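Local structure of agmatine ureohydrolase (Thermoplasma volcanium GSS1, 3PZL) at residues B[35-40]-B[291-296]; B[72-77]-B[253-258]; B[59-64]-B[285-290]. The protein probably hydrolyses agmatine to putrescine and urea, using two manganese ions bound in each subunit. All coordinates share one frame; numbering follows the deposited sequence.

Contact 1: residues B[35-40]-B[291-296]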
loop_
_atom_site.group_PDB
_atom_site.type_symbol
_atom_site.label_atom_id
_atom_site.label_comp_id
_atom_site.label_asym_id
_atom_site.label_seq_id
_atom_site.Cartn_x
_atom_site.Cartn_y
_atom_site.Cartn_z
ATOM N N ALA B 35 -31.951 10.268 22.351
ATOM C CA ALA B 35 -30.744 10.887 21.804
ATOM C C ALA B 35 -30.924 12.343 21.403
ATOM O O ALA B 35 -31.978 12.707 20.867
ATOM C CB ALA B 35 -30.261 10.086 20.628
ATOM N N LYS B 36 -29.898 13.165 21.648
ATOM C CA LYS B 36 -29.887 14.575 21.191
ATOM C C LYS B 36 -29.227 14.622 19.841
ATOM O O LYS B 36 -29.652 15.358 18.939
ATOM C CB LYS B 36 -29.101 15.515 22.125
ATOM C CG LYS B 36 -29.570 15.615 23.596
ATOM C CD LYS B 36 -28.847 16.754 24.297
ATOM C CE LYS B 36 -28.808 16.593 25.823
ATOM N NZ LYS B 36 -27.824 17.577 26.423
ATOM N N TYR B 37 -28.164 13.834 19.720
ATOM C CA TYR B 37 -27.375 13.764 18.484
ATOM C C TYR B 37 -27.514 12.382 17.820
ATOM O O TYR B 37 -27.230 11.346 18.412
ATOM C CB TYR B 37 -25.900 14.098 18.755
ATOM C CG TYR B 37 -25.664 15.442 19.396
ATOM C CD1 TYR B 37 -25.592 16.602 18.616
ATOM C CD2 TYR B 37 -25.493 15.562 20.769
ATOM C CE1 TYR B 37 -25.356 17.845 19.195
ATOM C CE2 TYR B 37 -25.258 16.801 21.359
ATOM C CZ TYR B 37 -25.191 17.934 20.564
ATOM O OH TYR B 37 -24.969 19.179 21.112
ATOM N N VAL B 38 -27.969 12.383 16.583
ATOM C CA VAL B 38 -28.243 11.157 15.909
ATOM C C VAL B 38 -27.335 11.047 14.690
ATOM O O VAL B 38 -27.469 11.784 13.701
ATOM C CB VAL B 38 -29.713 11.097 15.520
ATOM C CG1 VAL B 38 -30.029 9.773 14.878
ATOM C CG2 VAL B 38 -30.556 11.291 16.744
ATOM N N VAL B 39 -26.396 10.118 14.799
ATOM C CA VAL B 39 -25.361 9.891 13.803
ATOM C C VAL B 39 -25.816 8.758 12.918
ATOM O O VAL B 39 -26.269 7.720 13.416
ATOM C CB VAL B 39 -24.039 9.486 14.481
ATOM C CG1 VAL B 39 -23.090 8.863 13.486
ATOM C CG2 VAL B 39 -23.421 10.678 15.174
ATOM N N PHE B 40 -25.703 8.961 11.609
ATOM C CA PHE B 40 -26.100 7.954 10.650
ATOM C C PHE B 40 -25.290 8.032 9.366
ATOM O O PHE B 40 -24.877 9.101 8.937
ATOM C CB PHE B 40 -27.616 8.017 10.363
ATOM C CG PHE B 40 -28.080 9.321 9.780
ATOM C CD1 PHE B 40 -28.510 10.350 10.600
ATOM C CD2 PHE B 40 -28.089 9.513 8.402
ATOM C CE1 PHE B 40 -28.927 11.556 10.053
ATOM C CE2 PHE B 40 -28.513 10.700 7.863
ATOM C CZ PHE B 40 -28.933 11.722 8.682
ATOM N N GLN B 291 -16.356 14.966 16.980
ATOM C CA GLN B 291 -16.288 15.163 18.409
ATOM C C GLN B 291 -16.375 16.640 18.675
ATOM O O GLN B 291 -17.125 17.083 19.548
ATOM C CB GLN B 291 -14.979 14.630 18.981
ATOM C CG GLN B 291 -14.952 13.135 19.187
ATOM C CD GLN B 291 -13.935 12.722 20.227
ATOM O OE1 GLN B 291 -12.822 13.281 20.316
ATOM N NE2 GLN B 291 -14.309 11.737 21.033
ATOM N N VAL B 292 -15.613 17.402 17.898
ATOM C CA VAL B 292 -15.539 18.840 18.059
ATOM C C VAL B 292 -16.911 19.518 17.918
ATOM O O VAL B 292 -17.237 20.438 18.665
ATOM C CB VAL B 292 -14.504 19.445 17.084
ATOM C CG1 VAL B 292 -14.749 20.930 16.835
ATOM C CG2 VAL B 292 -13.137 19.236 17.619
ATOM N N PHE B 293 -17.711 19.080 16.964
ATOM C CA PHE B 293 -19.024 19.655 16.815
ATOM C C PHE B 293 -19.888 19.421 18.045
ATOM O O PHE B 293 -20.437 20.375 18.612
ATOM C CB PHE B 293 -19.705 19.082 15.601
ATOM C CG PHE B 293 -21.130 19.451 15.493
ATOM C CD1 PHE B 293 -21.508 20.600 14.832
ATOM C CD2 PHE B 293 -22.103 18.659 16.043
ATOM C CE1 PHE B 293 -22.841 20.932 14.706
ATOM C CE2 PHE B 293 -23.440 19.003 15.931
ATOM C CZ PHE B 293 -23.808 20.128 15.254
ATOM N N ILE B 294 -20.009 18.166 18.466
ATOM C CA ILE B 294 -20.843 17.834 19.607
ATOM C C ILE B 294 -20.318 18.524 20.869
ATOM O O ILE B 294 -21.074 19.213 21.551
ATOM C CB ILE B 294 -20.980 16.273 19.799
ATOM C CG1 ILE B 294 -21.734 15.647 18.630
ATOM C CG2 ILE B 294 -21.678 15.923 21.071
ATOM C CD1 ILE B 294 -21.716 14.172 18.658
ATOM N N ALA B 295 -19.026 18.351 21.152
ATOM C CA ALA B 295 -18.430 18.855 22.378
ATOM C C ALA B 295 -18.566 20.358 22.496
ATOM O O ALA B 295 -19.000 20.857 23.522
ATOM C CB ALA B 295 -16.948 18.409 22.532
ATOM N N SER B 296 -18.194 21.093 21.463
ATOM C CA SER B 296 -18.232 22.548 21.570
ATOM C C SER B 296 -19.662 23.063 21.687
ATOM O O SER B 296 -19.910 24.115 22.285
ATOM C CB SER B 296 -17.551 23.214 20.391
ATOM O OG SER B 296 -18.318 22.999 19.236
#

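Contact 2: residues B[72-77]-B[253-258]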
loop_
_atom_site.group_PDB
_atom_site.type_symbol
_atom_site.label_atom_id
_atom_site.label_comp_id
_atom_site.label_asym_id
_atom_site.label_seq_id
_atom_site.Cartn_x
_atom_site.Cartn_y
_atom_site.Cartn_z
ATOM N N GLU B 72 -13.525 15.096 25.831
ATOM C CA GLU B 72 -12.825 16.044 24.996
ATOM C C GLU B 72 -12.192 17.148 25.833
ATOM O O GLU B 72 -12.868 17.984 26.429
ATOM C CB GLU B 72 -13.724 16.622 23.902
ATOM C CG GLU B 72 -13.096 17.841 23.235
ATOM C CD GLU B 72 -12.200 17.505 22.085
ATOM O OE1 GLU B 72 -12.423 16.463 21.451
ATOM O OE2 GLU B 72 -11.280 18.259 21.796
ATOM N N TYR B 73 -10.870 17.150 25.840
ATOM C CA TYR B 73 -10.077 17.970 26.750
ATOM C C TYR B 73 -10.321 19.471 26.571
ATOM O O TYR B 73 -10.505 20.207 27.532
ATOM C CB TYR B 73 -8.603 17.620 26.532
ATOM C CG TYR B 73 -7.636 18.374 27.378
ATOM C CD1 TYR B 73 -6.595 19.107 26.798
ATOM C CD2 TYR B 73 -7.738 18.339 28.774
ATOM C CE1 TYR B 73 -5.689 19.802 27.601
ATOM C CE2 TYR B 73 -6.844 19.039 29.578
ATOM C CZ TYR B 73 -5.836 19.765 28.992
ATOM O OH TYR B 73 -4.976 20.448 29.816
ATOM N N SER B 74 -10.346 19.914 25.328
ATOM C CA SER B 74 -10.424 21.311 25.024
ATOM C C SER B 74 -11.806 21.899 25.274
ATOM O O SER B 74 -11.999 23.097 25.192
ATOM C CB SER B 74 -10.038 21.519 23.575
ATOM O OG SER B 74 -8.747 21.008 23.356
ATOM N N TYR B 75 -12.787 21.067 25.553
ATOM C CA TYR B 75 -14.122 21.578 25.804
ATOM C C TYR B 75 -14.666 21.186 27.172
ATOM O O TYR B 75 -15.632 21.750 27.646
ATOM C CB TYR B 75 -15.038 21.149 24.685
ATOM C CG TYR B 75 -14.571 21.640 23.333
ATOM C CD1 TYR B 75 -14.753 22.967 22.945
ATOM C CD2 TYR B 75 -13.957 20.780 22.443
ATOM C CE1 TYR B 75 -14.323 23.423 21.705
ATOM C CE2 TYR B 75 -13.528 21.204 21.206
ATOM C CZ TYR B 75 -13.716 22.528 20.836
ATOM O OH TYR B 75 -13.271 22.943 19.589
ATOM N N GLY B 76 -14.003 20.230 27.810
ATOM C CA GLY B 76 -14.412 19.764 29.114
ATOM C C GLY B 76 -15.784 19.154 29.065
ATOM O O GLY B 76 -16.604 19.438 29.922
ATOM N N ILE B 77 -16.014 18.326 28.050
ATOM C CA ILE B 77 -17.291 17.686 27.802
ATOM C C ILE B 77 -17.080 16.203 27.618
ATOM O O ILE B 77 -16.268 15.780 26.781
ATOM C CB ILE B 77 -17.927 18.229 26.529
ATOM C CG1 ILE B 77 -18.326 19.697 26.737
ATOM C CG2 ILE B 77 -19.110 17.346 26.065
ATOM C CD1 ILE B 77 -19.450 19.895 27.784
ATOM N N ASP B 253 -8.468 25.213 10.748
ATOM C CA ASP B 253 -9.397 26.231 10.243
ATOM C C ASP B 253 -10.825 25.691 10.296
ATOM O O ASP B 253 -11.749 26.442 10.594
ATOM C CB ASP B 253 -9.069 26.710 8.816
ATOM C CG ASP B 253 -7.822 27.627 8.734
ATOM O OD1 ASP B 253 -7.535 28.445 9.664
ATOM O OD2 ASP B 253 -7.114 27.519 7.698
ATOM N N VAL B 254 -11.000 24.397 10.030
ATOM C CA VAL B 254 -12.317 23.833 9.963
ATOM C C VAL B 254 -12.803 23.635 11.369
ATOM O O VAL B 254 -14.009 23.706 11.634
ATOM C CB VAL B 254 -12.340 22.532 9.160
ATOM C CG1 VAL B 254 -13.678 21.863 9.223
ATOM C CG2 VAL B 254 -12.002 22.811 7.706
ATOM N N ARG B 255 -11.867 23.419 12.290
ATOM C CA ARG B 255 -12.220 23.139 13.675
ATOM C C ARG B 255 -12.755 24.402 14.271
ATOM O O ARG B 255 -13.764 24.386 14.961
ATOM C CB ARG B 255 -11.006 22.625 14.459
ATOM C CG ARG B 255 -11.208 22.454 15.976
ATOM C CD ARG B 255 -9.862 22.170 16.651
ATOM N NE ARG B 255 -9.929 22.006 18.120
ATOM C CZ ARG B 255 -9.599 22.963 18.994
ATOM N NH1 ARG B 255 -9.229 24.139 18.535
ATOM N NH2 ARG B 255 -9.649 22.759 20.312
ATOM N N ARG B 256 -12.091 25.509 13.970
ATOM C CA ARG B 256 -12.494 26.807 14.474
ATOM C C ARG B 256 -13.856 27.167 13.921
ATOM O O ARG B 256 -14.691 27.700 14.621
ATOM C CB ARG B 256 -11.424 27.856 14.128
ATOM C CG ARG B 256 -11.702 29.252 14.627
ATOM C CD ARG B 256 -11.637 29.372 16.136
ATOM N NE ARG B 256 -12.017 30.713 16.558
ATOM C CZ ARG B 256 -12.106 31.114 17.820
ATOM N NH1 ARG B 256 -11.872 30.263 18.802
ATOM N NH2 ARG B 256 -12.475 32.362 18.091
ATOM N N LEU B 257 -14.090 26.857 12.664
ATOM C CA LEU B 257 -15.402 27.090 12.064
ATOM C C LEU B 257 -16.521 26.378 12.822
ATOM O O LEU B 257 -17.603 26.918 12.998
ATOM C CB LEU B 257 -15.438 26.698 10.572
ATOM C CG LEU B 257 -16.757 27.092 9.852
ATOM C CD1 LEU B 257 -16.606 27.462 8.434
ATOM C CD2 LEU B 257 -17.753 26.008 9.943
ATOM N N ILE B 258 -16.239 25.176 13.288
ATOM C CA ILE B 258 -17.220 24.354 13.944
ATOM C C ILE B 258 -17.387 24.777 15.387
ATOM O O ILE B 258 -18.505 25.014 15.843
ATOM C CB ILE B 258 -16.834 22.868 13.835
ATOM C CG1 ILE B 258 -16.787 22.453 12.346
ATOM C CG2 ILE B 258 -17.801 22.003 14.614
ATOM C CD1 ILE B 258 -16.186 21.123 12.074
#

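Contact 3: residues B[59-64]-B[285-290]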
loop_
_atom_site.group_PDB
_atom_site.type_symbol
_atom_site.label_atom_id
_atom_site.label_comp_id
_atom_site.label_asym_id
_atom_site.label_seq_id
_atom_site.Cartn_x
_atom_site.Cartn_y
_atom_site.Cartn_z
ATOM N N ASP B 59 -18.224 3.490 7.723
ATOM C CA ASP B 59 -17.618 2.397 8.422
ATOM C C ASP B 59 -16.208 2.751 8.956
ATOM O O ASP B 59 -15.871 2.433 10.117
ATOM C CB ASP B 59 -17.579 1.146 7.564
ATOM C CG ASP B 59 -17.015 -0.036 8.325
ATOM O OD1 ASP B 59 -17.585 -0.360 9.372
ATOM O OD2 ASP B 59 -16.006 -0.637 7.915
ATOM N N SER B 60 -15.388 3.395 8.131
ATOM C CA SER B 60 -14.033 3.689 8.580
ATOM C C SER B 60 -13.989 4.721 9.728
ATOM O O SER B 60 -13.109 4.647 10.623
ATOM C CB SER B 60 -13.136 4.120 7.429
ATOM O OG SER B 60 -13.599 5.325 6.845
ATOM N N ILE B 61 -14.948 5.650 9.721
ATOM C CA ILE B 61 -15.076 6.582 10.821
ATOM C C ILE B 61 -15.388 5.879 12.161
ATOM O O ILE B 61 -14.851 6.226 13.204
ATOM C CB ILE B 61 -16.070 7.743 10.493
ATOM C CG1 ILE B 61 -15.447 8.675 9.474
ATOM C CG2 ILE B 61 -16.413 8.580 11.711
ATOM C CD1 ILE B 61 -16.466 9.484 8.758
ATOM N N ARG B 62 -16.265 4.899 12.133
ATOM C CA ARG B 62 -16.579 4.142 13.341
ATOM C C ARG B 62 -15.335 3.403 13.846
ATOM O O ARG B 62 -15.146 3.207 15.033
ATOM C CB ARG B 62 -17.707 3.135 13.050
ATOM C CG ARG B 62 -19.020 3.753 12.608
ATOM C CD ARG B 62 -20.155 2.721 12.405
ATOM N NE ARG B 62 -21.419 3.400 12.082
ATOM C CZ ARG B 62 -21.900 3.618 10.846
ATOM N NH1 ARG B 62 -21.247 3.211 9.759
ATOM N NH2 ARG B 62 -23.043 4.283 10.698
ATOM N N GLY B 63 -14.485 2.981 12.920
ATOM C CA GLY B 63 -13.293 2.241 13.274
ATOM C C GLY B 63 -12.216 3.091 13.895
ATOM O O GLY B 63 -11.539 2.618 14.806
ATOM N N ALA B 64 -12.046 4.325 13.401
ATOM C CA ALA B 64 -11.060 5.262 13.947
ATOM C C ALA B 64 -11.499 5.798 15.303
ATOM O O ALA B 64 -10.652 6.168 16.138
ATOM C CB ALA B 64 -10.890 6.377 13.027
ATOM N N LEU B 285 -9.256 12.371 11.350
ATOM C CA LEU B 285 -9.622 13.774 11.384
ATOM C C LEU B 285 -11.147 13.870 11.278
ATOM O O LEU B 285 -11.775 14.648 12.016
ATOM C CB LEU B 285 -8.966 14.534 10.240
ATOM C CG LEU B 285 -9.403 15.978 10.044
ATOM C CD1 LEU B 285 -9.161 16.786 11.275
ATOM C CD2 LEU B 285 -8.613 16.525 8.949
ATOM N N ALA B 286 -11.755 13.089 10.381
ATOM C CA ALA B 286 -13.217 13.123 10.282
ATOM C C ALA B 286 -13.930 12.813 11.617
ATOM O O ALA B 286 -14.906 13.472 11.972
ATOM C CB ALA B 286 -13.698 12.229 9.203
ATOM N N ALA B 287 -13.414 11.844 12.371
ATOM C CA ALA B 287 -14.002 11.492 13.653
ATOM C C ALA B 287 -13.742 12.561 14.683
ATOM O O ALA B 287 -14.609 12.843 15.528
ATOM C CB ALA B 287 -13.458 10.234 14.134
ATOM N N LYS B 288 -12.559 13.159 14.645
ATOM C CA LYS B 288 -12.253 14.243 15.563
ATOM C C LYS B 288 -13.163 15.469 15.325
ATOM O O LYS B 288 -13.736 16.042 16.235
ATOM C CB LYS B 288 -10.779 14.612 15.424
ATOM C CG LYS B 288 -10.249 15.445 16.503
ATOM C CD LYS B 288 -10.434 14.734 17.840
ATOM C CE LYS B 288 -10.544 15.741 18.945
ATOM N NZ LYS B 288 -10.323 15.069 20.263
ATOM N N LEU B 289 -13.327 15.840 14.068
ATOM C CA LEU B 289 -14.256 16.906 13.680
ATOM C C LEU B 289 -15.683 16.674 14.176
ATOM O O LEU B 289 -16.409 17.621 14.461
ATOM C CB LEU B 289 -14.256 17.073 12.166
ATOM C CG LEU B 289 -13.044 17.812 11.592
ATOM C CD1 LEU B 289 -13.146 17.785 10.077
ATOM C CD2 LEU B 289 -12.910 19.254 12.131
ATOM N N LEU B 290 -16.085 15.414 14.292
ATOM C CA LEU B 290 -17.424 15.105 14.797
ATOM C C LEU B 290 -17.466 15.254 16.313
ATOM O O LEU B 290 -18.489 15.614 16.867
ATOM C CB LEU B 290 -17.839 13.687 14.368
ATOM C CG LEU B 290 -18.791 12.917 15.264
ATOM C CD1 LEU B 290 -20.153 13.502 15.076
ATOM C CD2 LEU B 290 -18.754 11.469 14.873
#

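Contact 1: residues B[35-40]-B[291-296]
The ring of Y37, on the parallel-sheet strand 37-42, lies against I294 of the C-terminal helix 281-303 in the tight part of the contact. The methyl CG2 of I294 sits over one face of the ring, 4.0 Å from its centroid and 23° off the normal, a CH-pi contact displaced toward the rim on the CE2 side. The other branch of I294 serves the base of the ring: CG1 lies 4.0 Å from Y37 CG. With chi1 of -66°, CG1 is anti to the carbonyl carbon and CG2 anti to the backbone N, which spreads the two branches along the tyrosine. Isoleucine suits the place because its two branches reach different parts of one ring. The looser part is F293, whose CE2 meets Y37 CE1 obliquely at 4.0 Å and whose ring also stacks on F268. K36, next to the contact but not touching 291-296, is exposed, and its NZ has a long, weak ion pair with E298. The Y37 hydroxyl reaches beyond the apolar patch to hydrogen bonds with E298 and R297. Tyrosine thus does two jobs: its ring gives the helix an apolar seat while its polar end is satisfied farther along the same helix.

Contact 2: residues B[72-77]-B[253-258]
R255 of helix 251-261 and Y75 of the turn at 72-77 reach toward each other from opposite directions, and the tyrosine hydroxyl ends over a face of the guanidinium group. Y75 OH lies 3.7 Å from R255 CZ, offset toward the rim of the flat group, and the ring and guanidinium planes are 40° apart, so this is an oblique meeting and not a parallel stack. The arginine gets there by being drawn out: CG is anti to the backbone N (chi1 173°) and the chain stays extended to NE, which carries the planar group across to the turn. S74 meets that group differently, its CB standing at the guanidinium edge, 3.5 Å from R255 NH2. A small serine leaves room for the arginine end, whereas the long, flat tyrosine can span the distance to the helix. F203 of the third subunit makes a cation-pi contact with R255, so the same group serves a subunit interface. Cut back to an alanine, R255 would probably leave Y75 OH and that F203 without their flat cation, with a gap between turn and helix. The turn itself links the short antiparallel strands 71-72 and 77-78 as a beta-hairpin; E72 O accepts from both Y75 N and G76 N, E72 N donates to I77 O, and G76, with its positive phi, and I77 both face E72, the pattern of a G1 beta bulge.

Contact 3: residues B[59-64]-B[285-290]
I61 of helix 57-65 packs on A286 and A287 of helix 281-303, joining two helices of the arginase-family alpha/beta fold, in which helices flank a central parallel sheet. The contact between them is apolar and rests on one large side chain meeting two small ones. The longer branch of I61 goes to A286: its CD1 lies 3.9 Å from A286 CB, with CG1 nearly as close. The shorter branch, CG2, approaches A287 CB. The first torsion of I61, -71°, sets CG1 beside the backbone N and CG2 beside the carbonyl carbon, which turns CG1 and its CD1 to A286 and CG2 to A287. Alanine suits both places because its lone methyl lets the backbones come close, with I61 CA and A287 CA 5.8 Å apart, while the isoleucine fills the width between the helices. On the sheet side the apolar layer continues, I61 touching L120 and L290 touching I118.

Charged interactions lie on the faces turned elsewhere. R62, whose CB points away from the other helix, forms salt bridges with D86 and D89, anchoring helix 57-65 to strand 84-90. D59 pairs with K23 of its own chain and with K23 of the second subunit, so this end of the helix takes part in an interface. Between the two helices themselves the side chains meet through carbon alone, the I61 CG2 methyl coming to 4.2 Å from A287 CB.

Overall arrangement
Helix 281-303 is shared by contacts 1 and 3, through its adjoining parts 291-296 and 285-290, and both segments of contact 2 pack against it. The centre of contact 1 is about 12 Å from those of contacts 2 and 3, which are about 15 Å apart. S296 CB touches Y75 CE1 at 3.5 Å and F293 packs on I258, while E72 OE1 and K288 NZ form a 2.8 Å salt bridge between contacts 2 and 3. Contacts 2 and 3 both meet the third subunit. Contacts 1 and 2 lie away from the manganese site; in contact 3 the side chain of A286 is about 11 Å from that of the manganese ligand D229, outside the metal shell.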